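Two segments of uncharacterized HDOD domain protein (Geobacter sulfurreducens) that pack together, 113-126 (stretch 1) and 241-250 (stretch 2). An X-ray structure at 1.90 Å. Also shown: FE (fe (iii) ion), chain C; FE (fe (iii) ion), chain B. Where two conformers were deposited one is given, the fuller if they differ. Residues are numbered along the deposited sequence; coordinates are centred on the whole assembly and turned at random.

Stretch 1, residues 113-126: PLNRSTLWAHSLGV
Stretch 2, residues 241-250: CTLRRLGFEG

Stretch 1 is a short lead-in followed by a helix from Arg-116 to Val-126, which continues later in the chain. Asn-115 sits at the N-cap position, but its side chain makes no capping bond. Stretch 2 starts with the last turn of a helix, Cys-241 to Leu-243, and then runs on as loop. The two stretches run in opposite senses: CA atoms pair Thr-118 with Phe-248 at 7.1 Å, His-122 with Gly-247 at 5.0 Å, and Val-126 with Cys-241 at 6.5 Å. Together the stretches bury 495 Å², and Phe-248 and His-122 have the largest covered areas, 107 and 104 Å². His-122, Leu-119, Gly-125, Val-126, Cys-241, Leu-246 and Glu-249 are buried; Phe-248 stays partly exposed.

His-122 is the hub. Its CA-to-CB bond points sideways, with chi1 t (169°) and chi2 65°. ND1 of His-122 donates a hydrogen bond to the backbone O of Leu-246, at 2.8 Å and 165°. The acceptor lies at the ring edge, near its plane, as a ring N-H requires. With its proton on ND1, the ring offers NE2 to a metal. NE2 of His-122 binds the chain C iron at 2.2 Å, and OE1 of Glu-249 binds the same ion at 2.2 Å. NE2 of His-122 and OE1 of Glu-249 are 3.1 Å apart because they share this ion; they are not hydrogen-bonded. Glu-249 (chi1 m, chi2 t, chi3 -74°) places OE2 2.2 Å from the chain B iron. The O atom of water 1 also bridges the ions, 2.0 Å from the chain C iron and 1.9 Å from the chain B iron. A carboxylate suits this place because its two oxygens can serve two metals. The remaining ligands come from elsewhere in the structure.

The CA-to-CB bond of Phe-248 points toward stretch 1, with phi/psi -150/-11, chi1 p (64°) and chi2 -81°. Its edge meets the face of His-122 in an offset edge-to-face pair, with centroids 5.4 Å apart and planes at 88°. CD1 of Leu-119 lies over one face of the phenyl ring, 4.0 Å from the centroid of Phe-248 and 15° off the normal. Leu-119 has chi1 m and chi2 p. CD2 of Leu-114 (chi1 -106°, between wells; chi2 p) touches CD2 of Phe-248 at 3.3 Å, and CG2 of Thr-118 (chi1 m) lies 3.5 Å from CB of Phe-248. A large apolar ring fits this lining.

At the other end, Leu-246 packs against the helix backbone. It has phi/psi -129/47, chi1 t and chi2 p. N of Leu-246 bonds to O of Cys-241 at 2.8 Å. CD1 of Leu-246 is 3.6 Å from O of Ala-121, and CD2 of Leu-246 is 3.8 Å from CA of Gly-125. Glycine suits this spot: an ideal CB on Gly-125 would clash with CD2 of Leu-246 at 2.5 Å. The CA-to-CB bond of Cys-241 (chi1 m) points toward stretch 1. SG of Cys-241 lies 3.8 Å from C of Gly-125 and 3.9 Å from CG2 of Val-126 (chi1 t), an apolar contact.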

ATOM      1  N   PRO A 113      -4.190  -0.068 -19.423  1.00 18.47           N
ATOM      2  CA  PRO A 113      -4.451   1.340 -19.727  1.00 17.64           C
ATOM      3  C   PRO A 113      -3.802   2.333 -18.778  1.00 16.83           C
ATOM      4  O   PRO A 113      -3.435   3.403 -19.197  1.00 15.31           O
ATOM      5  CB  PRO A 113      -5.980   1.442 -19.777  1.00 17.81           C
ATOM      6  CG  PRO A 113      -6.504   0.213 -19.249  1.00 23.02           C
ATOM      7  CD  PRO A 113      -5.435  -0.830 -19.217  1.00 18.18           C
ATOM      8  N   LEU A 114      -3.548   1.953 -17.532  1.00 16.44           N
ATOM      9  CA  LEU A 114      -2.695   2.761 -16.660  1.00 14.73           C
ATOM     10  C   LEU A 114      -1.251   2.210 -16.657  1.00 14.39           C
ATOM     11  O   LEU A 114      -1.019   0.982 -16.657  1.00 14.48           O
ATOM     12  CB  LEU A 114      -3.227   2.700 -15.232  1.00 14.64           C
ATOM     13  CG  LEU A 114      -3.941   3.930 -14.700  1.00 33.44           C
ATOM     14  CD1 LEU A 114      -5.048   4.361 -15.659  1.00 31.57           C
ATOM     15  CD2 LEU A 114      -4.496   3.606 -13.303  1.00 32.18           C
ATOM     16  N   ASN A 115      -0.285   3.121 -16.609  1.00 11.81           N
ATOM     17  CA  ASN A 115       1.104   2.754 -16.705  1.00 14.31           C
ATOM     18  C   ASN A 115       1.484   1.996 -15.450  1.00 13.37           C
ATOM     19  O   ASN A 115       1.009   2.321 -14.369  1.00 18.17           O
ATOM     20  CB  ASN A 115       1.994   3.983 -16.911  1.00 12.08           C
ATOM     21  CG  ASN A 115       1.787   4.665 -18.291  1.00 19.83           C
ATOM     22  OD1 ASN A 115       1.248   4.098 -19.192  1.00 22.16           O
ATOM     23  ND2 ASN A 115       2.231   5.897 -18.412  1.00 21.56           N
ATOM     24  N   ARG A 116       2.323   0.980 -15.593  1.00 16.06           N
ATOM     25  CA  ARG A 116       2.824   0.220 -14.463  1.00 15.86           C
ATOM     26  C   ARG A 116       3.341   1.102 -13.347  1.00 18.04           C
ATOM     27  O   ARG A 116       3.036   0.896 -12.159  1.00 16.15           O
ATOM     28  CB  ARG A 116       3.944  -0.720 -14.898  1.00 16.99           C
ATOM     29  CG  ARG A 116       3.470  -1.832 -15.778  1.00 20.54           C
ATOM     30  CD  ARG A 116       4.653  -2.622 -16.299  1.00 15.91           C
ATOM     31  NE  ARG A 116       5.290  -2.001 -17.455  1.00 16.09           N
ATOM     32  CZ  ARG A 116       5.004  -2.233 -18.738  1.00 13.87           C
ATOM     33  NH1 ARG A 116       4.027  -3.056 -19.129  1.00 12.41           N
ATOM     34  NH2 ARG A 116       5.721  -1.602 -19.655  1.00 15.54           N
ATOM     35  N   SER A 117       4.128   2.089 -13.742  1.00 17.71           N
ATOM     36  CA  SER A 117       4.798   2.974 -12.793  1.00 19.39           C
ATOM     37  C   SER A 117       3.837   3.824 -11.995  1.00 17.31           C
ATOM     38  O   SER A 117       4.158   4.230 -10.901  1.00 17.98           O
ATOM     39  CB  SER A 117       5.726   3.939 -13.538  1.00 22.45           C
ATOM     40  OG  SER A 117       4.960   4.751 -14.401  1.00 23.79           O
ATOM     41  N   THR A 118       2.693   4.142 -12.569  1.00 15.79           N
ATOM     42  CA  THR A 118       1.669   4.938 -11.873  1.00 16.48           C
ATOM     43  C   THR A 118       1.149   4.224 -10.601  1.00 15.62           C
ATOM     44  O   THR A 118       1.070   4.800  -9.512  1.00 15.89           O
ATOM     45  CB  THR A 118       0.524   5.249 -12.890  1.00 15.94           C
ATOM     46  OG1 THR A 118       1.112   6.008 -13.938  1.00 18.57           O
ATOM     47  CG2 THR A 118      -0.635   6.092 -12.294  1.00 13.74           C
ATOM     48  N   LEU A 119       0.816   2.956 -10.776  1.00 14.76           N
ATOM     49  CA  LEU A 119       0.257   2.179  -9.684  0.50 15.66           C
ATOM     50  C   LEU A 119       1.327   1.875  -8.639  1.00 14.64           C
ATOM     51  O   LEU A 119       1.053   1.951  -7.458  1.00 15.73           O
ATOM     52  CB  LEU A 119      -0.423   0.903 -10.208  0.50 17.91           C
ATOM     53  CG  LEU A 119      -1.885   1.153 -10.653  0.50 19.94           C
ATOM     54  CD1 LEU A 119      -2.030   2.226 -11.746  0.50 24.87           C
ATOM     55  CD2 LEU A 119      -2.534  -0.147 -11.096  0.50 28.46           C
ATOM     56  N   TRP A 120       2.530   1.530  -9.077  1.00 14.02           N
ATOM     57  CA  TRP A 120       3.609   1.267  -8.157  1.00 15.47           C
ATOM     58  C   TRP A 120       4.015   2.484  -7.311  1.00 13.47           C
ATOM     59  O   TRP A 120       4.094   2.404  -6.078  1.00 16.27           O
ATOM     60  CB  TRP A 120       4.821   0.694  -8.917  1.00 14.29           C
ATOM     61  CG  TRP A 120       6.061   0.570  -8.073  1.00 16.86           C
ATOM     62  CD1 TRP A 120       7.210   1.295  -8.180  1.00 17.39           C
ATOM     63  CD2 TRP A 120       6.281  -0.389  -7.028  1.00 17.46           C
ATOM     64  NE1 TRP A 120       8.132   0.854  -7.250  1.00 25.38           N
ATOM     65  CE2 TRP A 120       7.571  -0.166  -6.519  1.00 23.36           C
ATOM     66  CE3 TRP A 120       5.485  -1.375  -6.442  1.00 17.75           C
ATOM     67  CZ2 TRP A 120       8.099  -0.916  -5.454  1.00 20.18           C
ATOM     68  CZ3 TRP A 120       5.989  -2.112  -5.402  1.00 19.70           C
ATOM     69  CH2 TRP A 120       7.319  -1.890  -4.925  1.00 17.66           C
ATOM     70  N   ALA A 121       4.273   3.600  -7.970  1.00 15.73           N
ATOM     71  CA  ALA A 121       4.711   4.810  -7.287  1.00 18.75           C
ATOM     72  C   ALA A 121       3.686   5.234  -6.223  1.00 16.71           C
ATOM     73  O   ALA A 121       4.032   5.561  -5.084  1.00 15.50           O
ATOM     74  CB  ALA A 121       4.991   5.994  -8.330  1.00 18.33           C
ATOM     75  N   HIS A 122       2.413   5.214  -6.597  1.00 15.62           N
ATOM     76  CA  HIS A 122       1.338   5.559  -5.663  1.00 16.61           C
ATOM     77  C   HIS A 122       1.277   4.583  -4.456  1.00 16.40           C
ATOM     78  O   HIS A 122       1.098   4.996  -3.299  1.00 17.41           O
ATOM     79  CB  HIS A 122      -0.014   5.524  -6.399  1.00 14.65           C
ATOM     80  CG  HIS A 122      -1.197   5.600  -5.480  1.00 16.68           C
ATOM     81  ND1 HIS A 122      -1.468   6.711  -4.715  1.00 15.18           N
ATOM     82  CD2 HIS A 122      -2.137   4.679  -5.161  1.00 19.85           C
ATOM     83  CE1 HIS A 122      -2.569   6.497  -4.014  1.00 15.91           C
ATOM     84  NE2 HIS A 122      -2.988   5.264  -4.251  1.00 16.70           N
ATOM     85  N   SER A 123       1.425   3.291  -4.753  1.00 19.83           N
ATOM     86  CA  SER A 123       1.372   2.246  -3.728  1.00 16.77           C
ATOM     87  C   SER A 123       2.554   2.334  -2.779  1.00 18.84           C
ATOM     88  O   SER A 123       2.370   2.267  -1.525  1.00 12.92           O
ATOM     89  CB  SER A 123       1.274   0.851  -4.366  1.00 16.12           C
ATOM     90  OG  SER A 123       0.035   0.708  -5.086  1.00 14.10           O
ATOM     91  N   LEU A 124       3.761   2.495  -3.339  1.00 16.07           N
ATOM     92  CA  LEU A 124       4.966   2.718  -2.529  1.00 18.08           C
ATOM     93  C   LEU A 124       4.863   3.987  -1.680  1.00 17.09           C
ATOM     94  O   LEU A 124       5.274   3.979  -0.519  1.00 16.99           O
ATOM     95  CB  LEU A 124       6.221   2.793  -3.402  1.00 14.31           C
ATOM     96  CG  LEU A 124       7.585   2.826  -2.682  1.00 24.85           C
ATOM     97  CD1 LEU A 124       7.733   1.628  -1.692  1.00 14.80           C
ATOM     98  CD2 LEU A 124       8.692   2.797  -3.755  1.00 16.45           C
ATOM     99  N   GLY A 125       4.300   5.054  -2.240  1.00 17.46           N
ATOM    100  CA  GLY A 125       4.113   6.316  -1.505  1.00 13.51           C
ATOM    101  C   GLY A 125       3.180   6.130  -0.318  1.00 14.84           C
ATOM    102  O   GLY A 125       3.505   6.511   0.791  1.00 14.67           O
ATOM    103  N   VAL A 126       2.021   5.526  -0.567  1.00 14.96           N
ATOM    104  CA  VAL A 126       1.070   5.189   0.463  1.00 17.73           C
ATOM    105  C   VAL A 126       1.690   4.304   1.576  1.00 15.71           C
ATOM    106  O   VAL A 126       1.502   4.600   2.772  1.00 17.91           O
ATOM    107  CB  VAL A 126      -0.249   4.596  -0.114  1.00 17.01           C
ATOM    108  CG1 VAL A 126      -1.226   4.017   1.019  1.00 11.07           C
ATOM    109  CG2 VAL A 126      -0.961   5.712  -0.935  1.00 13.02           C
ATOM    110  N   CYS A 241      -1.592  11.203  -0.495  1.00 13.73           N
ATOM    111  CA  CYS A 241      -0.870  10.963  -1.733  1.00 13.05           C
ATOM    112  C   CYS A 241      -1.652  11.441  -2.947  1.00 16.17           C
ATOM    113  O   CYS A 241      -1.082  12.073  -3.816  1.00 17.05           O
ATOM    114  CB  CYS A 241      -0.496   9.520  -1.860  1.00 15.65           C
ATOM    115  SG  CYS A 241       0.898   9.100  -0.754  1.00 18.14           S
ATOM    116  N   THR A 242      -2.966  11.186  -2.975  1.00 14.88           N
ATOM    117  CA  THR A 242      -3.808  11.572  -4.102  1.00 14.27           C
ATOM    118  C   THR A 242      -3.861  13.080  -4.213  1.00 13.68           C
ATOM    119  O   THR A 242      -3.827  13.618  -5.310  1.00 14.30           O
ATOM    120  CB  THR A 242      -5.213  10.970  -3.965  1.00 14.56           C
ATOM    121  OG1 THR A 242      -5.062   9.554  -3.872  1.00 13.00           O
ATOM    122  CG2 THR A 242      -6.122  11.308  -5.181  1.00 12.29           C
ATOM    123  N   LEU A 243      -3.936  13.748  -3.072  1.00 15.92           N
ATOM    124  CA  LEU A 243      -3.957  15.227  -3.014  1.00 17.81           C
ATOM    125  C   LEU A 243      -2.592  15.902  -3.158  1.00 17.43           C
ATOM    126  O   LEU A 243      -2.561  17.073  -3.425  1.00 19.74           O
ATOM    127  CB  LEU A 243      -4.664  15.730  -1.748  1.00 19.98           C
ATOM    128  CG  LEU A 243      -6.190  15.564  -1.716  1.00 20.22           C
ATOM    129  CD1 LEU A 243      -6.740  15.803  -0.271  1.00 17.79           C
ATOM    130  CD2 LEU A 243      -6.934  16.403  -2.753  1.00 16.24           C
ATOM    131  N   ARG A 244      -1.491  15.188  -3.018  1.00 16.04           N
ATOM    132  CA  ARG A 244      -0.147  15.760  -3.109  1.00 19.95           C
ATOM    133  C   ARG A 244       0.692  15.140  -4.226  1.00 17.41           C
ATOM    134  O   ARG A 244       1.875  14.858  -4.051  1.00 22.28           O
ATOM    135  CB  ARG A 244       0.572  15.582  -1.763  1.00 22.18           C
ATOM    136  CG  ARG A 244      -0.062  16.316  -0.598  1.00 20.39           C
ATOM    137  CD  ARG A 244      -0.106  17.800  -0.785  1.00 31.95           C
ATOM    138  NE  ARG A 244      -0.291  18.539   0.469  1.00 27.07           N
ATOM    139  CZ  ARG A 244      -0.895  19.733   0.583  1.00 27.83           C
ATOM    140  NH1 ARG A 244      -1.395  20.339  -0.455  1.00 26.81           N
ATOM    141  NH2 ARG A 244      -1.005  20.329   1.759  1.00 27.19           N
ATOM    142  N   ARG A 245       0.056  14.890  -5.362  1.00 19.20           N
ATOM    143  CA  ARG A 245       0.708  14.538  -6.614  1.00 21.26           C
ATOM    144  C   ARG A 245       1.425  13.190  -6.548  1.00 22.12           C
ATOM    145  O   ARG A 245       2.421  13.007  -7.224  1.00 19.82           O
ATOM    146  CB  ARG A 245       1.699  15.623  -7.094  1.00 23.35           C
ATOM    147  CG  ARG A 245       1.155  17.092  -7.163  1.00 26.27           C
ATOM    148  CD  ARG A 245       2.283  18.062  -7.567  1.00 29.00           C
ATOM    149  NE  ARG A 245       1.761  19.261  -8.226  1.00 39.30           N
ATOM    150  CZ  ARG A 245       1.710  20.482  -7.694  1.00 42.39           C
ATOM    151  NH1 ARG A 245       2.144  20.729  -6.453  1.00 48.92           N
ATOM    152  NH2 ARG A 245       1.217  21.484  -8.420  1.00 39.58           N
ATOM    153  N   LEU A 246       0.915  12.256  -5.739  1.00 19.72           N
ATOM    154  CA  LEU A 246       1.500  10.917  -5.670  1.00 19.06           C
ATOM    155  C   LEU A 246       0.363   9.877  -5.853  1.00 18.66           C
ATOM    156  O   LEU A 246       0.207   8.945  -5.078  1.00 19.83           O
ATOM    157  CB  LEU A 246       2.282  10.764  -4.369  1.00 20.57           C
ATOM    158  CG  LEU A 246       3.183   9.538  -4.086  1.00 19.47           C
ATOM    159  CD1 LEU A 246       3.995   9.190  -5.313  1.00 18.74           C
ATOM    160  CD2 LEU A 246       4.032   9.826  -2.861  1.00 15.25           C
ATOM    161  N   GLY A 247      -0.474  10.108  -6.855  1.00 16.93           N
ATOM    162  CA  GLY A 247      -1.633   9.257  -7.101  1.00 16.01           C
ATOM    163  C   GLY A 247      -2.280   9.411  -8.452  1.00 17.38           C
ATOM    164  O   GLY A 247      -1.763  10.115  -9.373  1.00 18.30           O
ATOM    165  N   PHE A 248      -3.398   8.729  -8.608  1.00 15.99           N
ATOM    166  CA  PHE A 248      -4.066   8.709  -9.922  1.00 17.81           C
ATOM    167  C   PHE A 248      -5.555   8.551  -9.819  1.00 19.14           C
ATOM    168  O   PHE A 248      -6.227   8.598 -10.825  1.00 13.36           O
ATOM    169  CB  PHE A 248      -3.506   7.533 -10.786  1.00 17.47           C
ATOM    170  CG  PHE A 248      -3.807   6.160 -10.204  1.00 15.45           C
ATOM    171  CD1 PHE A 248      -3.023   5.653  -9.203  1.00 17.31           C
ATOM    172  CD2 PHE A 248      -4.930   5.421 -10.631  1.00 16.83           C
ATOM    173  CE1 PHE A 248      -3.319   4.388  -8.603  1.00 15.73           C
ATOM    174  CE2 PHE A 248      -5.231   4.183 -10.061  1.00 16.93           C
ATOM    175  CZ  PHE A 248      -4.427   3.663  -9.048  1.00 19.68           C
ATOM    176  N   GLU A 249      -6.083   8.221  -8.633  1.00 18.34           N
ATOM    177  CA  GLU A 249      -7.453   7.770  -8.548  1.00 15.84           C
ATOM    178  C   GLU A 249      -8.435   8.918  -8.565  1.00 13.44           C
ATOM    179  O   GLU A 249      -9.618   8.689  -8.700  1.00 15.83           O
ATOM    180  CB  GLU A 249      -7.653   6.901  -7.290  1.00 14.15           C
ATOM    181  CG  GLU A 249      -6.885   5.582  -7.353  1.00 14.88           C
ATOM    182  CD  GLU A 249      -6.692   5.021  -5.990  1.00 19.33           C
ATOM    183  OE1 GLU A 249      -5.860   5.558  -5.266  1.00 16.66           O
ATOM    184  OE2 GLU A 249      -7.418   4.084  -5.631  1.00 15.21           O
ATOM    185  N   GLY A 250      -7.968  10.150  -8.408  1.00 14.26           N
ATOM    186  CA  GLY A 250      -8.827  11.339  -8.505  1.00 16.19           C
ATOM    187  C   GLY A 250      -9.494  11.706  -7.192  1.00 13.20           C
ATOM    188  O   GLY A 250      -9.444  10.957  -6.217  1.00 14.27           O
TER
HETATM  189 FE    FE C 306      -4.924   4.437  -3.567  1.00 19.20          FE
HETATM  190 FE    FE B 305      -7.821   2.844  -3.800  1.00 14.71          FE
HETATM  191  O   HOH W   1      -6.730   4.048  -2.832  1.00 15.87           O